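Local coordinates for xenavidin (Xenopus tropicalis, PDB 2UZ2), which binds biotin in a pocket at one end of a beta-barrel, as a tetrameric frog member of the avidin family, at residues Asn14-Asn19 with Thr37-Thr42; Gly29-Thr34 with Gly53-Thr58. All blocks are in the same frame, centred on the assembly; numbering follows the deposited sequence.

Interaction 1 (Asn14-Asn19 with Thr37-Thr42); sequences NKLGSN and TSVSLT. With BTN (biotin), chain D.
S18 and T37 meet at the ureido end of biotin, each hydroxyl working in two directions. S18 OG lies anti to its own carbonyl carbon (chi1 -58°), where it donates to biotin O3 at 2.7 Å and accepts the amide of S38, a nearly straight bond (170°) with N to OG at 3.0 Å. T37 OG1 gives its proton to a lone pair of V39 O and takes that of biotin N2, 2.8 Å away. N14 comes to biotin O3 through ND2, while its OD1 accepts the amide of S18 from above the carbonyl plane. L16 and V39 cross at about a right angle beside the ureido ring, CD1 to CG2 at 4.0 Å, and V39 CG2 also packs on biotin C4. Further along 37-42, biotin O12 receives the amides of L41, at 2.7 Å from N to O12, and T42. An alanine at S18 would probably leave the S38 amide without its acceptor and biotin O3 with one donor fewer. Y35 also bonds to the ligand, and V39 packs on W109 of a neighbouring subunit. With S18 and N14 both donating to O3, the ureido carbonyl is probably polarised toward an oxyanion-like form, as in other avidins.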
loop_
_atom_site.group_PDB
_atom_site.type_symbol
_atom_site.label_atom_id
_atom_site.label_comp_id
_atom_site.label_asym_id
_atom_site.label_seq_id
_atom_site.Cartn_x
_atom_site.Cartn_y
_atom_site.Cartn_z
ATOM N N ASN B 14 16.936 0.994 10.667
ATOM C CA ASN B 14 15.883 -0.031 10.610
ATOM C C ASN B 14 16.454 -1.439 10.639
ATOM O O ASN B 14 17.662 -1.624 10.742
ATOM C CB ASN B 14 14.936 0.202 9.438
ATOM C CG ASN B 14 15.609 0.020 8.078
ATOM O OD1 ASN B 14 16.630 -0.653 7.970
ATOM N ND2 ASN B 14 15.011 0.625 7.032
ATOM N N LYS B 15 15.587 -2.449 10.536
ATOM C CA LYS B 15 16.030 -3.822 10.698
ATOM C C LYS B 15 16.945 -4.273 9.556
ATOM O O LYS B 15 17.736 -5.211 9.726
ATOM C CB LYS B 15 14.817 -4.754 10.914
ATOM C CG LYS B 15 13.861 -4.211 12.037
ATOM C CD LYS B 15 12.606 -5.076 12.305
ATOM C CE LYS B 15 12.785 -5.974 13.509
ATOM N NZ LYS B 15 11.556 -6.774 13.820
ATOM N N LEU B 16 16.839 -3.607 8.403
ATOM C CA LEU B 16 17.707 -3.874 7.245
ATOM C C LEU B 16 19.106 -3.271 7.420
ATOM O O LEU B 16 20.033 -3.633 6.682
ATOM C CB LEU B 16 17.073 -3.355 5.955
ATOM C CG LEU B 16 15.709 -3.888 5.490
ATOM C CD1 LEU B 16 14.972 -2.843 4.589
ATOM C CD2 LEU B 16 15.909 -5.196 4.807
ATOM N N GLY B 17 19.273 -2.393 8.407
ATOM C CA GLY B 17 20.565 -1.722 8.683
ATOM C C GLY B 17 20.705 -0.355 8.039
ATOM O O GLY B 17 21.741 0.329 8.218
ATOM N N SER B 18 19.656 0.081 7.345
ATOM C CA SER B 18 19.646 1.415 6.740
ATOM C C SER B 18 19.681 2.477 7.829
ATOM O O SER B 18 19.189 2.247 8.926
ATOM C CB SER B 18 18.414 1.631 5.859
ATOM O OG SER B 18 18.402 0.636 4.849
ATOM N N ASN B 19 20.287 3.605 7.495
ATOM C CA ASN B 19 20.538 4.668 8.445
ATOM C C ASN B 19 19.790 5.936 8.036
ATOM O O ASN B 19 20.018 6.467 6.939
ATOM C CB ASN B 19 22.050 4.884 8.459
ATOM C CG ASN B 19 22.488 5.984 9.369
ATOM O OD1 ASN B 19 22.003 6.101 10.501
ATOM N ND2 ASN B 19 23.456 6.788 8.908
ATOM N N THR B 37 20.725 3.858 2.433
ATOM C CA THR B 37 20.065 2.538 2.397
ATOM C C THR B 37 21.039 1.348 2.337
ATOM O O THR B 37 22.048 1.378 1.635
ATOM C CB THR B 37 19.044 2.434 1.248
ATOM O OG1 THR B 37 18.369 1.181 1.375
ATOM C CG2 THR B 37 19.747 2.497 -0.102
ATOM N N SER B 38 20.723 0.278 3.061
ATOM C CA SER B 38 21.557 -0.917 3.044
ATOM C C SER B 38 21.115 -1.847 1.921
ATOM O O SER B 38 21.794 -2.851 1.621
ATOM C CB SER B 38 21.496 -1.633 4.388
ATOM O OG SER B 38 22.297 -0.969 5.339
ATOM N N VAL B 39 19.993 -1.497 1.296
ATOM C CA VAL B 39 19.393 -2.257 0.189
ATOM C C VAL B 39 18.952 -1.397 -1.002
ATOM O O VAL B 39 18.585 -0.258 -0.849
ATOM C CB VAL B 39 18.207 -3.158 0.646
ATOM C CG1 VAL B 39 18.689 -4.198 1.648
ATOM C CG2 VAL B 39 17.058 -2.331 1.178
ATOM N N SER B 40 19.019 -1.954 -2.208
ATOM C CA SER B 40 18.547 -1.194 -3.356
ATOM C C SER B 40 18.016 -2.130 -4.427
ATOM O O SER B 40 18.192 -3.331 -4.340
ATOM C CB SER B 40 19.679 -0.326 -3.918
ATOM O OG SER B 40 20.752 -1.144 -4.340
ATOM N N LEU B 41 17.303 -1.562 -5.392
ATOM C CA LEU B 41 16.876 -2.304 -6.585
ATOM C C LEU B 41 18.039 -2.350 -7.580
ATOM O O LEU B 41 18.320 -3.390 -8.202
ATOM C CB LEU B 41 15.674 -1.610 -7.236
ATOM C CG LEU B 41 14.384 -1.433 -6.463
ATOM C CD1 LEU B 41 13.464 -0.468 -7.169
ATOM C CD2 LEU B 41 13.713 -2.785 -6.322
ATOM N N THR B 42 18.715 -1.204 -7.717
ATOM C CA THR B 42 19.817 -1.021 -8.663
ATOM C C THR B 42 21.103 -1.760 -8.269
ATOM O O THR B 42 21.270 -2.147 -7.108
ATOM C CB THR B 42 20.136 0.492 -8.859
ATOM O OG1 THR B 42 21.020 0.645 -9.968
ATOM C CG2 THR B 42 20.806 1.123 -7.612
HETATM C C11 BTN D . 16.802 2.165 -5.961
HETATM O O11 BTN D . 16.278 2.460 -7.061
HETATM O O12 BTN D . 17.440 1.086 -5.891
HETATM C C10 BTN D . 16.681 3.076 -4.753
HETATM C C9 BTN D . 16.969 2.350 -3.444
HETATM C C8 BTN D . 15.676 1.790 -2.825
HETATM C C7 BTN D . 15.792 1.537 -1.332
HETATM C C2 BTN D . 14.487 1.010 -0.718
HETATM S S1 BTN D . 13.327 2.210 -0.648
HETATM C C6 BTN D . 12.422 1.359 0.695
HETATM C C5 BTN D . 13.326 0.399 1.449
HETATM N N1 BTN D . 13.759 0.848 2.775
HETATM C C3 BTN D . 15.095 0.952 2.820
HETATM O O3 BTN D . 15.890 1.042 3.977
HETATM N N2 BTN D . 15.599 0.909 1.589
HETATM C C4 BTN D . 14.632 0.343 0.660
HETATM O O HOH W 1 23.365 -3.378 6.965
#

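Interaction 2 (Gly29-Thr34 with Gly53-Thr58); sequences GEFTGT and GYQKLT
Chi1 of 63° sets F31 CG between its own backbone N and carbonyl carbon, and chi2 of 82° turns the ring so that one face lies under G53. Chi1 of -65° on Y54 places CG beside its backbone N, on the face of the sheet it shares with E30. The two strands are antiparallel neighbours in the avidin beta-barrel: F31 and G53 form a hydrogen-bonded pair, E30 and Y54 the non-hydrogen-bonded pair next to it. F31 N reaches G53 O at 2.8 Å, G53 N returns to F31 O, and Q55 N closes on G29 O at 2.8 Å. G53 CA sits over the F31 ring, 4.2 Å from its centroid, in a CH-pi contact; a CB at G53 would press against F31 CZ, and the bare backbone lets the ring lie close. The backbone N of Q55 comes to the edge of the same ring, whose surroundings include F63 and I22 of the flanking strands. On the other face of the sheet E30 CB touches Y54 CE1 at 3.9 Å. Here the barrel meets another subunit: the Y54 ring packs on H68 of that neighbouring copy, and K56 NZ hydrogen-bonds to it. Past the aliphatic contact, a water lying in the plane of the Y54 ring joins the two side chains, 2.6 Å from Y54 OH and donating to E30 OE1 at 3.3 Å.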
loop_
_atom_site.group_PDB
_atom_site.type_symbol
_atom_site.label_atom_id
_atom_site.label_comp_id
_atom_site.label_asym_id
_atom_site.label_seq_id
_atom_site.Cartn_x
_atom_site.Cartn_y
_atom_site.Cartn_z
ATOM N N GLY B 29 7.571 22.456 11.705
ATOM C CA GLY B 29 7.623 20.954 11.578
ATOM C C GLY B 29 8.506 20.441 10.449
ATOM O O GLY B 29 8.754 19.211 10.315
ATOM N N GLU B 30 9.021 21.348 9.621
ATOM C CA GLU B 30 9.811 20.898 8.455
ATOM C C GLU B 30 11.138 20.351 8.913
ATOM O O GLU B 30 11.778 20.914 9.802
ATOM C CB GLU B 30 10.027 22.075 7.497
ATOM C CG GLU B 30 10.624 21.684 6.104
ATOM C CD GLU B 30 10.574 22.874 5.122
ATOM O OE1 GLU B 30 10.009 23.938 5.493
ATOM O OE2 GLU B 30 11.069 22.727 3.980
ATOM N N PHE B 31 11.589 19.272 8.285
ATOM C CA PHE B 31 12.887 18.760 8.609
ATOM C C PHE B 31 13.648 18.343 7.368
ATOM O O PHE B 31 13.052 18.105 6.295
ATOM C CB PHE B 31 12.825 17.626 9.679
ATOM C CG PHE B 31 12.069 16.375 9.278
ATOM C CD1 PHE B 31 12.694 15.385 8.501
ATOM C CD2 PHE B 31 10.761 16.154 9.721
ATOM C CE1 PHE B 31 12.020 14.195 8.158
ATOM C CE2 PHE B 31 10.055 14.959 9.370
ATOM C CZ PHE B 31 10.715 13.977 8.578
ATOM N N THR B 32 14.959 18.242 7.541
ATOM C CA THR B 32 15.843 17.801 6.468
ATOM C C THR B 32 16.848 16.808 7.032
ATOM O O THR B 32 17.068 16.750 8.240
ATOM C CB THR B 32 16.604 18.971 5.810
ATOM O OG1 THR B 32 17.581 19.478 6.717
ATOM C CG2 THR B 32 15.670 20.110 5.455
ATOM N N GLY B 33 17.437 16.015 6.152
ATOM C CA GLY B 33 18.426 15.054 6.582
ATOM C C GLY B 33 18.901 14.203 5.432
ATOM O O GLY B 33 18.889 14.627 4.269
ATOM N N THR B 34 19.376 13.028 5.790
ATOM C CA THR B 34 19.878 12.093 4.769
ATOM C C THR B 34 19.461 10.670 5.075
ATOM O O THR B 34 19.151 10.318 6.210
ATOM C CB THR B 34 21.411 12.120 4.659
ATOM O OG1 THR B 34 22.013 11.792 5.929
ATOM C CG2 THR B 34 21.904 13.486 4.203
ATOM N N GLY B 53 11.025 16.590 4.780
ATOM C CA GLY B 53 9.712 16.165 5.225
ATOM C C GLY B 53 9.200 17.060 6.325
ATOM O O GLY B 53 9.682 18.196 6.517
ATOM N N TYR B 54 8.169 16.558 6.987
ATOM C CA TYR B 54 7.538 17.295 8.107
ATOM C C TYR B 54 7.137 16.343 9.188
ATOM O O TYR B 54 6.707 15.216 8.894
ATOM C CB TYR B 54 6.242 17.935 7.678
ATOM C CG TYR B 54 6.287 19.024 6.652
ATOM C CD1 TYR B 54 6.563 20.345 6.985
ATOM C CD2 TYR B 54 5.963 18.687 5.342
ATOM C CE1 TYR B 54 6.556 21.337 5.975
ATOM C CE2 TYR B 54 5.926 19.588 4.397
ATOM C CZ TYR B 54 6.224 20.872 4.661
ATOM O OH TYR B 54 6.171 21.730 3.614
ATOM N N GLN B 55 7.233 16.834 10.426
ATOM C CA GLN B 55 6.598 16.179 11.562
ATOM C C GLN B 55 5.608 17.108 12.205
ATOM O O GLN B 55 5.768 18.342 12.124
ATOM C CB GLN B 55 7.626 15.722 12.601
ATOM C CG GLN B 55 8.386 16.836 13.329
ATOM C CD GLN B 55 9.074 16.385 14.594
ATOM O OE1 GLN B 55 10.302 16.378 14.648
ATOM N NE2 GLN B 55 8.309 16.023 15.632
ATOM N N LYS B 56 4.632 16.517 12.868
ATOM C CA LYS B 56 3.876 17.250 13.890
ATOM C C LYS B 56 4.739 17.443 15.124
ATOM O O LYS B 56 5.539 16.571 15.460
ATOM C CB LYS B 56 2.624 16.512 14.296
ATOM C CG LYS B 56 1.773 16.115 13.151
ATOM C CD LYS B 56 1.184 17.287 12.436
ATOM C CE LYS B 56 0.674 16.840 11.131
ATOM N NZ LYS B 56 -0.136 17.844 10.325
ATOM N N LEU B 57 4.571 18.576 15.800
ATOM C CA LEU B 57 5.338 18.849 17.027
ATOM C C LEU B 57 4.474 18.562 18.265
ATOM O O LEU B 57 4.341 19.358 19.152
ATOM C CB LEU B 57 5.908 20.275 16.977
ATOM C CG LEU B 57 7.017 20.383 15.917
ATOM C CD1 LEU B 57 7.342 21.848 15.646
ATOM C CD2 LEU B 57 8.294 19.677 16.379
ATOM N N THR B 58 3.922 17.352 18.288
ATOM C CA THR B 58 2.967 16.914 19.282
ATOM C C THR B 58 3.564 15.736 20.031
ATOM O O THR B 58 4.597 15.197 19.633
ATOM C CB THR B 58 1.659 16.361 18.575
ATOM O OG1 THR B 58 1.970 15.230 17.769
ATOM C CG2 THR B 58 0.971 17.451 17.732
HETATM O O HOH W 2 7.056 24.132 4.132
#

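In the fold
Interactions 1 and 2 lie on opposite sides of the chain's centre, their own centres about 21 Å apart, and do not touch each other beyond adjoining in sequence. Strand 30-36 runs between them: it pairs with strand 49-55 in interaction 2 and ends at Y35 and F36, just before the loop that carries T37. Interaction 1 joins two loops that line the biotin pocket, whereas interaction 2 is barrel wall whose F31 ring packs among residues of the flanking strands. Each also faces another subunit. From interaction 2, K56 bonds to S72 O of a neighbouring copy; within a chain, the hydroxyls of S72 and S74 hydrogen-bond to biotin.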